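Local structure of regulator of polyketide synthase expression (Bifidobacterium adolescentis, 3ONQ) at residues Gln51-Pro63 and Val133-Leu147. The protein is probably a transcriptional regulator of the PucR type, whose C-terminal helix-turn-helix domain is likely to bind DNA. Sequence-based numbering, arbitrary orientation.
Sequences QGDFNCFAIGGVP and VAGASHALRETMFSL
Ala58 CB sits over helix 133-147 where Ala139 and Thr143 follow one another a turn apart. It lies 3.9 Å from Ala139 CB and 3.5 Å from Thr143 OG1, and Leu140 CD2 closes in at a wider spacing. The hydroxyl beneath it is already engaged: Thr143 OG1 donates to Ala139 O at 2.8 Å, approaching that carbonyl 27° from its plane, while Thr143 N reaches the same oxygen from the opposite face. With its methyl anti to the backbone N, Thr143 directs CG2 to Gly60 N, in van der Waals contact at 3.8 Å. A serine in place of Thr143 would probably leave a gap under Gly60 where the methyl had been. Strand 55-61 is the middle strand of the mixed sheet in the alpha-beta-alpha sandwich, and the helix runs along one face of it nearly parallel, at 18°; helix 107-114 packs against Phe57 and Ile59, whose side chains leave from the other face. Ala58 and Gly60, small and facing the helix, probably allow the short-segment axes of strand and helix to approach to 7.2 Å. At Gly60 a beta carbon would collide with both Thr143 CG2 and Leu147 CD1. Leu147 instead lays its forked end along the bare backbone, CD2 3.6 Å from Gly60 O and CD1 beside the peptide link to Gly61. Toward the start of the strand, Cys56 SG rests 3.6 Å from Ala136 CA. Phe54, its CG between backbone N and carbonyl carbon (chi1 54°), brings CZ to 3.5 Å from Val133 N, which lies oblique to the ring. Val133 CG2 packs beside CZ and Ala136 CB meets the ring edge; Trp50 adds an edge-to-face contact.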
loop_
_atom_site.group_PDB
_atom_site.type_symbol
_atom_site.label_atom_id
_atom_site.label_comp_id
_atom_site.label_asym_id
_atom_site.label_seq_id
_atom_site.Cartn_x
_atom_site.Cartn_y
_atom_site.Cartn_z
ATOM N N GLN B 51 -5.233 -11.085 18.090
ATOM C CA GLN B 51 -3.780 -11.182 18.070
ATOM C C GLN B 51 -3.203 -11.608 16.721
ATOM O O GLN B 51 -3.691 -12.541 16.078
ATOM C CB GLN B 51 -3.307 -12.156 19.151
ATOM C CG GLN B 51 -1.802 -12.168 19.355
ATOM C CD GLN B 51 -1.286 -13.533 19.775
ATOM O OE1 GLN B 51 -2.014 -14.525 19.709
ATOM N NE2 GLN B 51 -0.026 -13.592 20.206
ATOM N N GLY B 52 -2.154 -10.909 16.303
ATOM C CA GLY B 52 -1.315 -11.353 15.203
ATOM C C GLY B 52 -2.026 -11.503 13.880
ATOM O O GLY B 52 -2.916 -10.723 13.552
ATOM N N ASP B 53 -1.633 -12.512 13.112
ATOM C CA ASP B 53 -2.108 -12.638 11.742
ATOM C C ASP B 53 -3.340 -13.540 11.649
ATOM O O ASP B 53 -3.284 -14.634 11.094
ATOM C CB ASP B 53 -0.990 -13.159 10.837
ATOM C CG ASP B 53 -1.347 -13.061 9.371
ATOM O OD1 ASP B 53 -2.287 -12.301 9.043
ATOM O OD2 ASP B 53 -0.693 -13.736 8.548
ATOM N N PHE B 54 -4.445 -13.056 12.199
ATOM C CA PHE B 54 -5.637 -13.859 12.404
ATOM C C PHE B 54 -6.382 -14.125 11.102
ATOM O O PHE B 54 -6.173 -13.444 10.096
ATOM C CB PHE B 54 -6.564 -13.157 13.401
ATOM C CG PHE B 54 -6.896 -11.731 13.023
ATOM C CD1 PHE B 54 -7.897 -11.464 12.104
ATOM C CD2 PHE B 54 -6.215 -10.662 13.597
ATOM C CE1 PHE B 54 -8.212 -10.162 11.746
ATOM C CE2 PHE B 54 -6.529 -9.341 13.247
ATOM C CZ PHE B 54 -7.532 -9.100 12.315
ATOM N N ASN B 55 -7.240 -15.135 11.123
ATOM C CA ASN B 55 -8.189 -15.343 10.036
ATOM C C ASN B 55 -9.571 -14.882 10.472
ATOM O O ASN B 55 -9.928 -14.995 11.641
ATOM C CB ASN B 55 -8.227 -16.808 9.612
ATOM C CG ASN B 55 -6.924 -17.260 8.999
ATOM O OD1 ASN B 55 -6.377 -18.307 9.362
ATOM N ND2 ASN B 55 -6.405 -16.461 8.072
ATOM N N CYS B 56 -10.346 -14.353 9.536
ATOM C CA CYS B 56 -11.644 -13.812 9.884
ATOM C C CYS B 56 -12.562 -13.898 8.675
ATOM O O CYS B 56 -12.093 -14.130 7.556
ATOM C CB CYS B 56 -11.499 -12.347 10.328
ATOM S SG CYS B 56 -10.905 -11.219 9.003
ATOM N N PHE B 57 -13.859 -13.700 8.909
ATOM C CA PHE B 57 -14.842 -13.608 7.839
ATOM C C PHE B 57 -15.997 -12.797 8.382
ATOM O O PHE B 57 -16.094 -12.578 9.593
ATOM C CB PHE B 57 -15.326 -14.997 7.392
ATOM C CG PHE B 57 -15.948 -15.810 8.498
ATOM C CD1 PHE B 57 -17.296 -15.681 8.800
ATOM C CD2 PHE B 57 -15.188 -16.709 9.228
ATOM C CE1 PHE B 57 -17.872 -16.428 9.821
ATOM C CE2 PHE B 57 -15.756 -17.462 10.246
ATOM C CZ PHE B 57 -17.102 -17.317 10.552
ATOM N N ALA B 58 -16.877 -12.357 7.493
ATOM C CA ALA B 58 -17.968 -11.493 7.902
ATOM C C ALA B 58 -19.314 -12.040 7.443
ATOM O O ALA B 58 -19.412 -12.710 6.410
ATOM C CB ALA B 58 -17.746 -10.074 7.360
ATOM N N ILE B 59 -20.345 -11.752 8.227
ATOM C CA ILE B 59 -21.713 -12.085 7.874
ATOM C C ILE B 59 -22.508 -10.817 8.072
ATOM O O ILE B 59 -22.275 -10.085 9.047
ATOM C CB ILE B 59 -22.292 -13.163 8.805
ATOM C CG1 ILE B 59 -21.461 -14.438 8.728
ATOM C CG2 ILE B 59 -23.736 -13.469 8.430
ATOM C CD1 ILE B 59 -21.925 -15.537 9.705
ATOM N N GLY B 60 -23.438 -10.537 7.161
ATOM C CA GLY B 60 -24.234 -9.331 7.268
ATOM C C GLY B 60 -25.621 -9.531 6.692
ATOM O O GLY B 60 -25.814 -10.333 5.776
ATOM N N GLY B 61 -26.587 -8.800 7.241
ATOM C CA GLY B 61 -27.955 -8.821 6.760
ATOM C C GLY B 61 -28.791 -7.944 7.668
ATOM O O GLY B 61 -28.251 -7.123 8.406
ATOM N N VAL B 62 -30.108 -8.114 7.622
ATOM C CA VAL B 62 -30.997 -7.304 8.445
ATOM C C VAL B 62 -31.500 -8.139 9.614
ATOM O O VAL B 62 -31.956 -9.255 9.414
ATOM C CB VAL B 62 -32.195 -6.815 7.623
ATOM C CG1 VAL B 62 -33.169 -6.020 8.500
ATOM C CG2 VAL B 62 -31.721 -5.992 6.422
ATOM N N PRO B 63 -31.433 -7.596 10.841
ATOM C CA PRO B 63 -31.827 -8.410 11.999
ATOM C C PRO B 63 -33.265 -8.909 11.912
ATOM O O PRO B 63 -34.124 -8.230 11.367
ATOM C CB PRO B 63 -31.634 -7.473 13.204
ATOM C CG PRO B 63 -31.315 -6.122 12.635
ATOM C CD PRO B 63 -30.849 -6.302 11.229
ATOM N N VAL B 133 -5.771 -7.513 9.742
ATOM C CA VAL B 133 -6.582 -6.305 9.762
ATOM C C VAL B 133 -7.027 -5.876 8.361
ATOM O O VAL B 133 -8.175 -5.499 8.165
ATOM C CB VAL B 133 -5.850 -5.170 10.499
ATOM C CG1 VAL B 133 -6.528 -3.857 10.247
ATOM C CG2 VAL B 133 -5.821 -5.466 11.994
ATOM N N ALA B 134 -6.133 -5.955 7.383
ATOM C CA ALA B 134 -6.503 -5.629 6.003
ATOM C C ALA B 134 -7.608 -6.563 5.486
ATOM O O ALA B 134 -8.512 -6.129 4.779
ATOM C CB ALA B 134 -5.281 -5.682 5.086
ATOM N N GLY B 135 -7.532 -7.843 5.839
ATOM C CA GLY B 135 -8.559 -8.798 5.451
ATOM C C GLY B 135 -9.880 -8.497 6.134
ATOM O O GLY B 135 -10.939 -8.552 5.518
ATOM N N ALA B 136 -9.809 -8.174 7.421
ATOM C CA ALA B 136 -10.980 -7.752 8.173
ATOM C C ALA B 136 -11.677 -6.589 7.470
ATOM O O ALA B 136 -12.898 -6.602 7.286
ATOM C CB ALA B 136 -10.576 -7.360 9.599
ATOM N N SER B 137 -10.906 -5.584 7.065
ATOM C CA SER B 137 -11.492 -4.431 6.371
ATOM C C SER B 137 -12.113 -4.873 5.041
ATOM O O SER B 137 -13.212 -4.454 4.684
ATOM C CB SER B 137 -10.433 -3.361 6.114
ATOM O OG SER B 137 -10.991 -2.249 5.427
ATOM N N HIS B 138 -11.395 -5.725 4.321
ATOM C CA HIS B 138 -11.894 -6.314 3.084
ATOM C C HIS B 138 -13.213 -7.078 3.296
ATOM O O HIS B 138 -14.177 -6.890 2.552
ATOM C CB HIS B 138 -10.832 -7.256 2.491
ATOM C CG HIS B 138 -11.144 -7.720 1.105
ATOM N ND1 HIS B 138 -10.236 -8.394 0.316
ATOM C CD2 HIS B 138 -12.274 -7.606 0.357
ATOM C CE1 HIS B 138 -10.785 -8.668 -0.854
ATOM N NE2 HIS B 138 -12.023 -8.200 -0.853
ATOM N N ALA B 139 -13.248 -7.948 4.301
ATOM C CA ALA B 139 -14.438 -8.748 4.592
ATOM C C ALA B 139 -15.642 -7.865 4.902
ATOM O O ALA B 139 -16.742 -8.079 4.391
ATOM C CB ALA B 139 -14.169 -9.721 5.764
ATOM N N LEU B 140 -15.446 -6.870 5.753
ATOM C CA LEU B 140 -16.544 -5.974 6.089
ATOM C C LEU B 140 -17.025 -5.143 4.887
ATOM O O LEU B 140 -18.220 -4.935 4.705
ATOM C CB LEU B 140 -16.168 -5.078 7.264
ATOM C CG LEU B 140 -16.147 -5.825 8.605
ATOM C CD1 LEU B 140 -15.496 -4.988 9.721
ATOM C CD2 LEU B 140 -17.562 -6.194 8.991
ATOM N N ARG B 141 -16.099 -4.664 4.072
ATOM C CA ARG B 141 -16.490 -3.846 2.940
ATOM C C ARG B 141 -17.172 -4.664 1.829
ATOM O O ARG B 141 -18.197 -4.249 1.299
ATOM C CB ARG B 141 -15.307 -3.030 2.419
ATOM C CG ARG B 141 -14.964 -1.858 3.344
ATOM C CD ARG B 141 -13.779 -1.044 2.847
ATOM N NE ARG B 141 -13.990 -0.438 1.533
ATOM C CZ ARG B 141 -14.534 0.762 1.339
ATOM N NH1 ARG B 141 -14.939 1.486 2.374
ATOM N NH2 ARG B 141 -14.676 1.243 0.109
ATOM N N GLU B 142 -16.638 -5.831 1.488
ATOM C CA GLU B 142 -17.305 -6.633 0.463
ATOM C C GLU B 142 -18.695 -7.028 0.942
ATOM O O GLU B 142 -19.628 -7.162 0.136
ATOM C CB GLU B 142 -16.482 -7.861 0.052
ATOM C CG GLU B 142 -16.282 -8.915 1.147
ATOM C CD GLU B 142 -15.135 -9.871 0.809
ATOM O OE1 GLU B 142 -14.881 -10.111 -0.389
ATOM O OE2 GLU B 142 -14.471 -10.369 1.738
ATOM N N THR B 143 -18.839 -7.196 2.255
ATOM C CA THR B 143 -20.139 -7.520 2.838
ATOM C C THR B 143 -21.082 -6.319 2.714
ATOM O O THR B 143 -22.210 -6.446 2.234
ATOM C CB THR B 143 -20.018 -7.968 4.301
ATOM O OG1 THR B 143 -19.284 -9.199 4.360
ATOM C CG2 THR B 143 -21.396 -8.189 4.914
HETATM N N MSE B 144 -20.610 -5.150 3.130
HETATM C CA MSE B 144 -21.384 -3.921 2.968
HETATM C C MSE B 144 -21.842 -3.702 1.513
HETATM O O MSE B 144 -23.022 -3.492 1.252
HETATM C CB MSE B 144 -20.586 -2.706 3.427
HETATM C CG MSE B 144 -21.223 -1.348 2.996
HETATM SE SE MSE B 144 -20.062 0.129 3.524
HETATM C CE MSE B 144 -18.691 -0.097 2.148
ATOM N N PHE B 145 -20.904 -3.715 0.575
ATOM C CA PHE B 145 -21.250 -3.485 -0.828
ATOM C C PHE B 145 -22.186 -4.555 -1.416
ATOM O O PHE B 145 -23.055 -4.235 -2.228
ATOM C CB PHE B 145 -19.998 -3.370 -1.692
ATOM C CG PHE B 145 -19.326 -2.020 -1.632
ATOM C CD1 PHE B 145 -19.942 -0.900 -2.163
ATOM C CD2 PHE B 145 -18.050 -1.891 -1.099
ATOM C CE1 PHE B 145 -19.317 0.343 -2.142
ATOM C CE2 PHE B 145 -17.419 -0.665 -1.066
ATOM C CZ PHE B 145 -18.047 0.457 -1.585
ATOM N N SER B 146 -21.997 -5.814 -1.021
ATOM C CA SER B 146 -22.865 -6.900 -1.489
ATOM C C SER B 146 -24.299 -6.678 -1.032
ATOM O O SER B 146 -25.234 -6.867 -1.801
ATOM C CB SER B 146 -22.380 -8.285 -1.016
ATOM O OG SER B 146 -21.202 -8.683 -1.698
ATOM N N LEU B 147 -24.465 -6.256 0.215
ATOM C CA LEU B 147 -25.801 -6.047 0.753
ATOM C C LEU B 147 -26.462 -4.863 0.058
ATOM O O LEU B 147 -27.644 -4.913 -0.232
ATOM C CB LEU B 147 -25.761 -5.839 2.274
ATOM C CG LEU B 147 -25.396 -7.087 3.101
ATOM C CD1 LEU B 147 -25.087 -6.728 4.570
ATOM C CD2 LEU B 147 -26.492 -8.164 3.047
#